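Local coordinates for protein LbaCas13a H328A (C2c2) (Lachnospiraceae bacterium NK4A179, PDB 5WLH) that binds a CRISPR guide RNA, here as pre-crRNA, and as a Cas13a (C2c2) nuclease probably cleaves target RNA, preferentially at adenines, at residues Lys1025-Tyr1030 / Glu1067-Lys1072; Ser1063-Tyr1068 / Asn1101-Arg1106; Leu1108-Glu1113 / Lys1357-Ser1362. All coordinates share one frame; numbering follows the deposited sequence.

Contact 1. Residues Lys1025-Tyr1030 / Glu1067-Lys1072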
# COMPACT_ATOMS: atom_id res chain seq x y z
N LYS A 1025 18.48 43.74 -6.28
CA LYS A 1025 17.45 43.99 -5.28
C LYS A 1025 16.63 42.72 -5.05
O LYS A 1025 16.55 41.84 -5.91
CB LYS A 1025 16.57 45.15 -5.71
CG LYS A 1025 17.35 46.40 -6.06
CD LYS A 1025 16.58 47.66 -5.72
CE LYS A 1025 15.14 47.57 -6.20
NZ LYS A 1025 14.42 48.86 -5.96
N VAL A 1026 16.02 42.65 -3.87
CA VAL A 1026 15.27 41.46 -3.46
C VAL A 1026 14.27 41.07 -4.55
O VAL A 1026 14.30 39.95 -5.07
CB VAL A 1026 14.58 41.71 -2.11
CG1 VAL A 1026 13.52 40.63 -1.85
CG2 VAL A 1026 15.61 41.76 -0.99
N ALA A 1027 13.38 42.00 -4.91
CA ALA A 1027 12.35 41.78 -5.94
C ALA A 1027 11.51 40.58 -5.50
O ALA A 1027 11.02 40.58 -4.35
CB ALA A 1027 13.01 41.65 -7.31
N LEU A 1028 11.31 39.57 -6.35
CA LEU A 1028 10.66 38.31 -6.01
C LEU A 1028 9.18 38.45 -5.68
O LEU A 1028 8.33 37.86 -6.37
CB LEU A 1028 11.40 37.64 -4.85
CG LEU A 1028 12.77 37.06 -5.21
CD1 LEU A 1028 13.46 36.48 -3.99
CD2 LEU A 1028 12.64 36.03 -6.31
N TYR A 1029 8.84 39.22 -4.65
CA TYR A 1029 7.53 39.11 -4.01
C TYR A 1029 6.59 40.26 -4.34
O TYR A 1029 5.49 40.32 -3.77
CB TYR A 1029 7.72 39.00 -2.50
CG TYR A 1029 8.68 37.89 -2.12
CD1 TYR A 1029 8.33 36.55 -2.31
CD2 TYR A 1029 9.94 38.17 -1.62
CE1 TYR A 1029 9.21 35.53 -1.98
CE2 TYR A 1029 10.82 37.16 -1.29
CZ TYR A 1029 10.45 35.84 -1.47
OH TYR A 1029 11.33 34.83 -1.14
N TYR A 1030 6.96 41.16 -5.25
CA TYR A 1030 6.13 42.30 -5.58
C TYR A 1030 5.95 42.40 -7.09
O TYR A 1030 6.88 42.12 -7.85
CB TYR A 1030 6.72 43.61 -5.04
CG TYR A 1030 5.69 44.48 -4.37
CD1 TYR A 1030 5.34 44.29 -3.04
CD2 TYR A 1030 5.05 45.49 -5.07
CE1 TYR A 1030 4.39 45.07 -2.43
CE2 TYR A 1030 4.09 46.29 -4.47
CZ TYR A 1030 3.77 46.07 -3.15
OH TYR A 1030 2.82 46.87 -2.54
N GLU A 1067 21.64 34.36 -0.57
CA GLU A 1067 22.27 33.13 -1.05
C GLU A 1067 21.68 32.69 -2.38
O GLU A 1067 22.40 32.21 -3.27
CB GLU A 1067 22.14 32.04 0.01
CG GLU A 1067 22.81 30.71 -0.34
CD GLU A 1067 24.33 30.76 -0.29
OE1 GLU A 1067 24.90 31.83 0.02
OE2 GLU A 1067 24.96 29.71 -0.54
N TYR A 1068 20.36 32.86 -2.55
CA TYR A 1068 19.72 32.56 -3.83
C TYR A 1068 20.36 33.35 -4.97
O TYR A 1068 20.71 32.79 -6.01
CB TYR A 1068 18.22 32.86 -3.73
CG TYR A 1068 17.49 32.90 -5.05
CD1 TYR A 1068 17.13 31.74 -5.70
CD2 TYR A 1068 17.16 34.11 -5.64
CE1 TYR A 1068 16.46 31.77 -6.92
CE2 TYR A 1068 16.49 34.16 -6.85
CZ TYR A 1068 16.15 32.98 -7.49
OH TYR A 1068 15.49 33.02 -8.69
N TYR A 1069 20.53 34.66 -4.78
CA TYR A 1069 21.12 35.49 -5.82
C TYR A 1069 22.59 35.15 -6.04
O TYR A 1069 23.05 35.12 -7.19
CB TYR A 1069 20.94 36.96 -5.47
CG TYR A 1069 19.54 37.45 -5.75
CD1 TYR A 1069 18.97 37.28 -7.00
CD2 TYR A 1069 18.79 38.06 -4.76
CE1 TYR A 1069 17.69 37.72 -7.26
CE2 TYR A 1069 17.51 38.50 -5.01
CZ TYR A 1069 16.97 38.32 -6.26
OH TYR A 1069 15.69 38.76 -6.51
N LYS A 1070 23.33 34.87 -4.96
CA LYS A 1070 24.74 34.54 -5.10
C LYS A 1070 24.93 33.26 -5.90
O LYS A 1070 25.81 33.18 -6.77
CB LYS A 1070 25.40 34.41 -3.73
CG LYS A 1070 25.64 35.73 -3.00
CD LYS A 1070 26.49 35.51 -1.75
CE LYS A 1070 26.69 36.79 -0.95
NZ LYS A 1070 27.73 37.69 -1.54
N LEU A 1071 24.12 32.24 -5.63
CA LEU A 1071 24.22 31.00 -6.39
C LEU A 1071 23.66 31.16 -7.80
O LEU A 1071 24.12 30.48 -8.73
CB LEU A 1071 23.49 29.87 -5.66
CG LEU A 1071 24.24 29.32 -4.45
CD1 LEU A 1071 23.26 28.66 -3.47
CD2 LEU A 1071 25.29 28.33 -4.89
N LYS A 1072 22.65 32.02 -7.96
CA LYS A 1072 22.18 32.39 -9.29
C LYS A 1072 23.35 32.88 -10.14
O LYS A 1072 23.60 32.36 -11.24
CB LYS A 1072 21.09 33.46 -9.18
CG LYS A 1072 20.24 33.78 -10.45
CD LYS A 1072 21.05 34.31 -11.65
CE LYS A 1072 21.77 35.64 -11.37
NZ LYS A 1072 22.43 36.18 -12.58

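Contact 2. Residues Ser1063-Tyr1068 / Asn1101-Arg1106. With nucleotides of chain B.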
# COMPACT_ATOMS: atom_id res chain seq x y z
N SER A 1063 18.91 36.52 4.21
CA SER A 1063 20.12 35.77 3.88
C SER A 1063 19.83 34.62 2.93
O SER A 1063 20.70 34.24 2.13
CB SER A 1063 20.80 35.26 5.15
OG SER A 1063 20.00 34.32 5.84
N ASP A 1064 18.62 34.05 3.00
CA ASP A 1064 18.20 33.08 1.99
C ASP A 1064 18.18 33.72 0.61
O ASP A 1064 18.68 33.14 -0.37
CB ASP A 1064 16.81 32.53 2.33
CG ASP A 1064 16.81 31.61 3.53
OD1 ASP A 1064 17.84 30.95 3.79
OD2 ASP A 1064 15.76 31.55 4.21
N ILE A 1065 17.56 34.89 0.50
CA ILE A 1065 17.45 35.58 -0.78
C ILE A 1065 18.82 36.02 -1.26
O ILE A 1065 19.12 35.96 -2.46
CB ILE A 1065 16.48 36.77 -0.64
CG1 ILE A 1065 15.08 36.27 -0.25
CG2 ILE A 1065 16.42 37.56 -1.92
CD1 ILE A 1065 14.23 37.31 0.41
N VAL A 1066 19.68 36.42 -0.33
CA VAL A 1066 21.06 36.73 -0.66
C VAL A 1066 21.75 35.50 -1.26
O VAL A 1066 22.36 35.56 -2.33
CB VAL A 1066 21.80 37.24 0.58
CG1 VAL A 1066 23.31 37.25 0.36
CG2 VAL A 1066 21.27 38.62 0.97
N GLU A 1067 21.64 34.36 -0.57
CA GLU A 1067 22.27 33.13 -1.05
C GLU A 1067 21.68 32.69 -2.38
O GLU A 1067 22.40 32.21 -3.27
CB GLU A 1067 22.14 32.04 0.01
CG GLU A 1067 22.81 30.71 -0.34
CD GLU A 1067 24.33 30.76 -0.29
OE1 GLU A 1067 24.90 31.83 0.02
OE2 GLU A 1067 24.96 29.71 -0.54
N TYR A 1068 20.36 32.86 -2.55
CA TYR A 1068 19.72 32.56 -3.83
C TYR A 1068 20.36 33.35 -4.97
O TYR A 1068 20.71 32.79 -6.01
CB TYR A 1068 18.22 32.86 -3.73
CG TYR A 1068 17.49 32.90 -5.05
CD1 TYR A 1068 17.13 31.74 -5.70
CD2 TYR A 1068 17.16 34.11 -5.64
CE1 TYR A 1068 16.46 31.77 -6.92
CE2 TYR A 1068 16.49 34.16 -6.85
CZ TYR A 1068 16.15 32.98 -7.49
OH TYR A 1068 15.49 33.02 -8.69
N ASN A 1101 13.91 26.65 -4.51
CA ASN A 1101 12.76 26.01 -3.89
C ASN A 1101 12.36 26.71 -2.59
O ASN A 1101 11.17 26.76 -2.25
CB ASN A 1101 13.08 24.53 -3.64
CG ASN A 1101 12.96 23.70 -4.91
OD1 ASN A 1101 12.32 24.12 -5.86
ND2 ASN A 1101 13.56 22.52 -4.91
N ILE A 1102 13.33 27.29 -1.88
CA ILE A 1102 13.01 27.98 -0.64
C ILE A 1102 12.34 29.32 -0.92
O ILE A 1102 11.25 29.62 -0.40
CB ILE A 1102 14.27 28.14 0.22
CG1 ILE A 1102 14.66 26.79 0.82
CG2 ILE A 1102 14.06 29.18 1.31
CD1 ILE A 1102 16.07 26.73 1.33
N VAL A 1103 12.98 30.17 -1.73
CA VAL A 1103 12.45 31.52 -1.91
C VAL A 1103 11.12 31.49 -2.65
O VAL A 1103 10.30 32.40 -2.49
CB VAL A 1103 13.48 32.43 -2.61
CG1 VAL A 1103 14.78 32.42 -1.85
CG2 VAL A 1103 13.69 31.99 -4.05
N GLU A 1104 10.87 30.46 -3.46
CA GLU A 1104 9.61 30.34 -4.18
C GLU A 1104 8.53 29.67 -3.35
O GLU A 1104 7.40 29.52 -3.84
CB GLU A 1104 9.82 29.54 -5.47
CG GLU A 1104 10.62 30.25 -6.56
CD GLU A 1104 9.93 31.49 -7.10
OE1 GLU A 1104 8.68 31.48 -7.24
OE2 GLU A 1104 10.64 32.48 -7.38
N PHE A 1105 8.84 29.25 -2.12
CA PHE A 1105 7.92 28.53 -1.24
C PHE A 1105 7.58 27.15 -1.78
O PHE A 1105 6.55 26.58 -1.40
CB PHE A 1105 6.63 29.32 -0.98
CG PHE A 1105 6.87 30.73 -0.56
CD1 PHE A 1105 7.36 31.01 0.71
CD2 PHE A 1105 6.61 31.78 -1.42
CE1 PHE A 1105 7.59 32.31 1.10
CE2 PHE A 1105 6.84 33.09 -1.03
CZ PHE A 1105 7.33 33.35 0.23
N ARG A 1106 8.42 26.60 -2.65
CA ARG A 1106 8.18 25.26 -3.16
C ARG A 1106 8.45 24.21 -2.09
O ARG A 1106 7.80 23.16 -2.07
CB ARG A 1106 9.04 24.99 -4.39
CG ARG A 1106 8.64 25.81 -5.60
CD ARG A 1106 9.55 25.53 -6.80
NE ARG A 1106 9.13 26.33 -7.95
CZ ARG A 1106 9.82 26.46 -9.08
NH1 ARG A 1106 10.99 25.83 -9.24
NH2 ARG A 1106 9.35 27.23 -10.06
P G B 39 13.69 20.65 -11.71
OP1 G B 39 14.60 19.51 -11.98
OP2 G B 39 12.39 20.75 -12.42
O5' G B 39 13.38 20.77 -10.15
C5' G B 39 14.42 20.76 -9.17
C4' G B 39 14.02 19.96 -7.95
O4' G B 39 13.01 20.70 -7.18
C3' G B 39 13.41 18.59 -8.23
O3' G B 39 13.70 17.71 -7.15
C2' G B 39 11.92 18.90 -8.18
O2' G B 39 11.07 17.78 -7.99
C1' G B 39 11.89 19.85 -6.99
N9 G B 39 10.65 20.63 -6.86
C8 G B 39 9.87 20.74 -5.74
N7 G B 39 8.81 21.48 -5.93
C5 G B 39 8.90 21.88 -7.26
C6 G B 39 8.04 22.69 -8.06
O6 G B 39 6.99 23.26 -7.75
N1 G B 39 8.53 22.82 -9.35
C2 G B 39 9.67 22.24 -9.85
N2 G B 39 9.97 22.49 -11.13
N3 G B 39 10.48 21.50 -9.12
C4 G B 39 10.03 21.35 -7.85
P A B 38 11.56 26.78 -12.99
OP1 A B 38 11.09 27.45 -11.74
OP2 A B 38 12.67 27.44 -13.75
O5' A B 38 12.07 25.31 -12.71
C5' A B 38 12.39 24.44 -13.79
C4' A B 38 13.65 23.65 -13.52
O4' A B 38 14.81 24.45 -13.87
C3' A B 38 13.85 23.23 -12.06
O3' A B 38 14.52 21.98 -12.04
C2' A B 38 14.81 24.28 -11.54
O2' A B 38 15.58 23.86 -10.43
C1' A B 38 15.68 24.53 -12.76
N9 A B 38 16.36 25.82 -12.78
C8 A B 38 15.82 27.08 -12.71
N7 A B 38 16.72 28.03 -12.74
C5 A B 38 17.93 27.35 -12.84
C6 A B 38 19.26 27.78 -12.92
N6 A B 38 19.62 29.07 -12.91
N1 A B 38 20.23 26.84 -13.00
C2 A B 38 19.87 25.55 -13.01
N3 A B 38 18.65 25.02 -12.94
C4 A B 38 17.72 25.99 -12.86
P U B 37 6.87 23.28 -11.94
OP1 U B 37 7.00 21.85 -11.50
OP2 U B 37 7.54 24.39 -11.20
O5' U B 37 7.43 23.30 -13.43
C5' U B 37 7.21 24.40 -14.28
C4' U B 37 8.46 25.17 -14.66
O4' U B 37 8.01 26.09 -15.67
C3' U B 37 9.03 26.06 -13.57
O3' U B 37 10.31 26.57 -14.00
C2' U B 37 8.02 27.19 -13.57
O2' U B 37 8.43 28.38 -12.93
C1' U B 37 7.79 27.37 -15.08
N1 U B 37 6.41 27.74 -15.41
C2 U B 37 6.22 28.86 -16.20
O2 U B 37 7.14 29.54 -16.61
N3 U B 37 4.90 29.13 -16.47
C4 U B 37 3.79 28.41 -16.04
O4 U B 37 2.66 28.77 -16.35
C5 U B 37 4.09 27.27 -15.24
C6 U B 37 5.35 26.98 -14.97

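Contact 3. Residues Leu1108-Glu1113 / Lys1357-Ser1362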
# COMPACT_ATOMS: atom_id res chain seq x y z
N LEU A 1108 7.71 24.55 0.95
CA LEU A 1108 6.44 24.54 1.68
C LEU A 1108 5.45 23.56 1.06
O LEU A 1108 4.80 22.78 1.78
CB LEU A 1108 5.83 25.95 1.65
CG LEU A 1108 6.18 26.99 2.71
CD1 LEU A 1108 5.22 28.16 2.55
CD2 LEU A 1108 6.08 26.40 4.11
N MET A 1109 5.29 23.62 -0.26
CA MET A 1109 4.41 22.69 -0.96
C MET A 1109 4.85 21.26 -0.72
O MET A 1109 4.01 20.37 -0.53
CB MET A 1109 4.40 22.99 -2.45
CG MET A 1109 4.04 24.41 -2.78
SD MET A 1109 2.40 24.77 -2.14
CE MET A 1109 1.42 23.69 -3.17
N ASP A 1110 6.16 21.02 -0.76
CA ASP A 1110 6.71 19.70 -0.49
C ASP A 1110 6.31 19.21 0.89
O ASP A 1110 5.79 18.10 1.04
CB ASP A 1110 8.24 19.73 -0.63
CG ASP A 1110 8.83 18.39 -1.04
OD1 ASP A 1110 8.08 17.40 -1.16
OD2 ASP A 1110 10.06 18.33 -1.24
N TYR A 1111 6.53 20.03 1.92
CA TYR A 1111 6.17 19.60 3.27
C TYR A 1111 4.67 19.36 3.39
O TYR A 1111 4.23 18.43 4.07
CB TYR A 1111 6.63 20.62 4.30
CG TYR A 1111 8.12 20.85 4.26
CD1 TYR A 1111 8.99 19.78 4.18
CD2 TYR A 1111 8.64 22.13 4.26
CE1 TYR A 1111 10.36 19.98 4.13
CE2 TYR A 1111 10.01 22.34 4.20
CZ TYR A 1111 10.86 21.27 4.14
OH TYR A 1111 12.21 21.48 4.08
N SER A 1112 3.85 20.21 2.74
CA SER A 1112 2.41 20.01 2.81
C SER A 1112 2.00 18.69 2.19
O SER A 1112 1.15 17.97 2.73
CB SER A 1112 1.66 21.15 2.12
OG SER A 1112 2.05 22.38 2.67
N GLU A 1113 2.60 18.36 1.04
CA GLU A 1113 2.30 17.08 0.40
C GLU A 1113 2.74 15.91 1.26
O GLU A 1113 2.06 14.88 1.29
CB GLU A 1113 2.99 17.00 -0.97
CG GLU A 1113 2.20 17.62 -2.09
CD GLU A 1113 2.85 17.37 -3.43
OE1 GLU A 1113 3.07 16.19 -3.78
OE2 GLU A 1113 3.16 18.37 -4.12
N LYS A 1357 20.61 19.55 4.88
CA LYS A 1357 20.31 19.49 6.31
C LYS A 1357 19.07 20.31 6.65
O LYS A 1357 18.29 19.92 7.52
CB LYS A 1357 21.51 19.98 7.13
CG LYS A 1357 21.25 19.98 8.64
CD LYS A 1357 22.51 20.31 9.47
CE LYS A 1357 22.18 20.23 10.97
NZ LYS A 1357 23.34 20.56 11.85
N ARG A 1358 18.88 21.45 5.98
CA ARG A 1358 17.73 22.29 6.29
C ARG A 1358 16.42 21.58 5.96
O ARG A 1358 15.45 21.64 6.73
CB ARG A 1358 17.85 23.60 5.52
CG ARG A 1358 16.63 24.49 5.56
CD ARG A 1358 16.97 25.76 4.83
NE ARG A 1358 15.93 26.77 4.91
CZ ARG A 1358 16.14 28.06 4.67
NH1 ARG A 1358 17.36 28.46 4.35
NH2 ARG A 1358 15.15 28.93 4.74
N TYR A 1359 16.38 20.91 4.81
CA TYR A 1359 15.20 20.12 4.46
C TYR A 1359 14.97 19.02 5.49
O TYR A 1359 13.85 18.84 5.98
CB TYR A 1359 15.40 19.53 3.07
CG TYR A 1359 14.22 18.75 2.52
CD1 TYR A 1359 14.00 17.43 2.89
CD2 TYR A 1359 13.35 19.33 1.61
CE1 TYR A 1359 12.91 16.71 2.37
CE2 TYR A 1359 12.28 18.63 1.09
CZ TYR A 1359 12.06 17.33 1.47
OH TYR A 1359 10.98 16.65 0.94
N LEU A 1360 16.02 18.27 5.81
CA LEU A 1360 15.90 17.17 6.77
C LEU A 1360 15.43 17.66 8.13
O LEU A 1360 14.70 16.94 8.83
CB LEU A 1360 17.22 16.43 6.88
CG LEU A 1360 17.73 15.76 5.62
CD1 LEU A 1360 19.09 15.14 5.84
CD2 LEU A 1360 16.73 14.70 5.11
N GLN A 1361 15.83 18.87 8.52
CA GLN A 1361 15.34 19.43 9.77
C GLN A 1361 13.83 19.59 9.75
O GLN A 1361 13.16 19.31 10.75
CB GLN A 1361 16.00 20.79 10.04
CG GLN A 1361 17.33 20.69 10.77
CD GLN A 1361 18.09 22.01 10.74
OE1 GLN A 1361 19.27 22.06 11.06
NE2 GLN A 1361 17.40 23.07 10.35
N SER A 1362 13.27 20.08 8.64
CA SER A 1362 11.83 20.26 8.60
C SER A 1362 11.10 18.92 8.59
O SER A 1362 9.99 18.82 9.12
CB SER A 1362 11.44 21.09 7.38
OG SER A 1362 11.64 22.47 7.65

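Contact 1. Residues Lys1025-Tyr1030 / Glu1067-Lys1072
The carbonyl of Lys1025 opens a loop that bends over the tip of Tyr1069 on helix 1062-1075, and the bend is a classic gamma turn centred on Leu1028. The loop joins strand 1024-1025 to strand 1030-1031. Lys1025 offers only its backbone here: its O stands 3.3 Å from Tyr1069 OH, while its side chain starts away from the helix, and NZ bonds to Asn1017 O. Val1026 also meets the helix segment with its carbonyl, which accepts a hydrogen bond from Tyr1069 OH. The oxygen lies at the edge of the phenol, near the ring plane, where a hydroxyl can donate while staying coplanar with its ring. The modelled separation, 2.3 Å from Tyr1069 OH to Val1026 O, is very short and doubtful as an exact length. The branched side chain of Val1026 turns from this pair and packs beside Ile1065 and Phe1015, which suits a bulky apolar residue. Ala1027 has a positive phi of 58°, easier to bear with a lone methyl, and its CB comes 4.0 Å from Tyr1069 OH. Leu1028 continues with phi 68° and psi -61°, the values that let Tyr1029 N bond back to Ala1027 O and close the turn. Its side chain meets Tyr1069 tip to tip, CG lying 3.6 Å from Tyr1069 OH, so apolar carbon borders the hydroxyl that the Val1026 carbonyl engages. One branch, CD2, goes on to Tyr1068, 4.3 Å from CE2. At the other end of the leucine, CB sits over the centre of the Tyr1029 ring. Within the helix, Tyr1068 backs its neighbour: its CD2 lies over the centre of the Tyr1069 ring, 3.9 Å above the plane.

Contact 2. Residues Ser1063-Tyr1068 / Asn1101-Arg1106
Val1103 sets a methyl over the flat of the Tyr1068 ring, and within three residues the same short segment takes hold of the bound RNA. The methyl is CG2, 4.0 Å from the centroid of the Tyr1068 ring and 15° off its normal, a CH-pi contact made as the two side chains cross at about a right angle. Tyr1068 has CG anti to its backbone N (chi1 166°), which starts the ring out towards the valine. Val1103 CG1 lies 3.9 Å from Tyr1068 CB, with Ile1065 CG1 a little farther off; a beta-branched residue suits this place because its two arms serve two neighbours. No hydrogen bond joins the segments. Asp1064 merely brings OD2 beside Ile1102 CG2, its carboxylate being engaged by Arg1358 and by Ser1061 N. After Val1103 the helix ends in a Schellman motif, with Phe1105 at positive phi and also the N-cap of helix 1106-1145. Either side of this turn, polar groups face chain B. Asn1101 ND2 gives a nearly straight bond, 3.0 Å, to O4' of G39. The chain of Arg1106, extended from CG to NE, passes the G39 base with CD 3.5 Å from C6, and both NH1 and NH2 approach OP1 of A38; the NH1 bond is weak and the NH2 distance too short to trust in detail. The apolar contact thus probably holds the end of helix 1087-1103 against helix 1062-1075, while the Asn1101 amide at the sugar, the Arg1106 guanidinium at the phosphate and its aliphatic chain along the base probably keep the RNA in place.

Contact 3. Residues Leu1108-Glu1113 / Lys1357-Ser1362
Tyr1111 lays one face of its ring on Ser1362, in what is probably the C-terminal HEPN domain. Segments 1108-1113 and 1357-1362, of helices 1106-1145 and 1357-1368, run in roughly parallel directions, their axes 35° apart and 11.5 Å from each other at closest approach; a long aromatic residue suits the gap and a small one its far wall. This is the tight part: Ser1362 CB stands 3.3 Å from Tyr1111 CZ, a CH-pi contact over the ring but offset toward its rim, and Tyr1111 OH reaches 3.3 Å from Tyr1359 CA. Ser1362 OG is meanwhile hydrogen-bonded to Ile1056 O.

The partly exposed side is looser. Tyr1359 and Tyr1111 pass one another in opposite senses, their ring planes oblique at 44°; Tyr1111 CE1 lies over a face of the other ring, 3.8 Å from Tyr1359 CE2. Arg1355 adds a cation-pi contact to Tyr1359. The phenol end gives a weak hydrogen bond, Tyr1359 OH to Asp1110 OD2, 2.9 Å long. An alanine in place of Tyr1359 would probably leave Asp1110 OD2 without this mate and open a gap beside Tyr1111 CE1. The carboxylate and ring planes are turned 55° apart, yet Asp1110 OD2 itself lies in the plane of the Tyr1359 ring, at its edge, 3.2 Å from CE2.

How the contacts relate
The three contacts form a chain of neighbours on one side of the protein's centre. Contacts 1 and 2, with centres about 7 Å apart, share helix 1062-1075 and are tied directly by Tyr1029 OH and Val1103 O, 3.0 Å apart in a probable hydrogen bond. The centre of contact 3 lies about 13 Å from that of contact 2 and about 20 Å from that of contact 1. In sequence the path leads from the loop through helices 1062-1075 and 1087-1103 into helix 1106-1145, then returns far downstream with helix 1357-1368. A salt bridge, Asp1064 OD1 to Arg1358 NH1, 2.6 Å, brings that helix against helix 1062-1075. Nucleotides of chain B lie nearby.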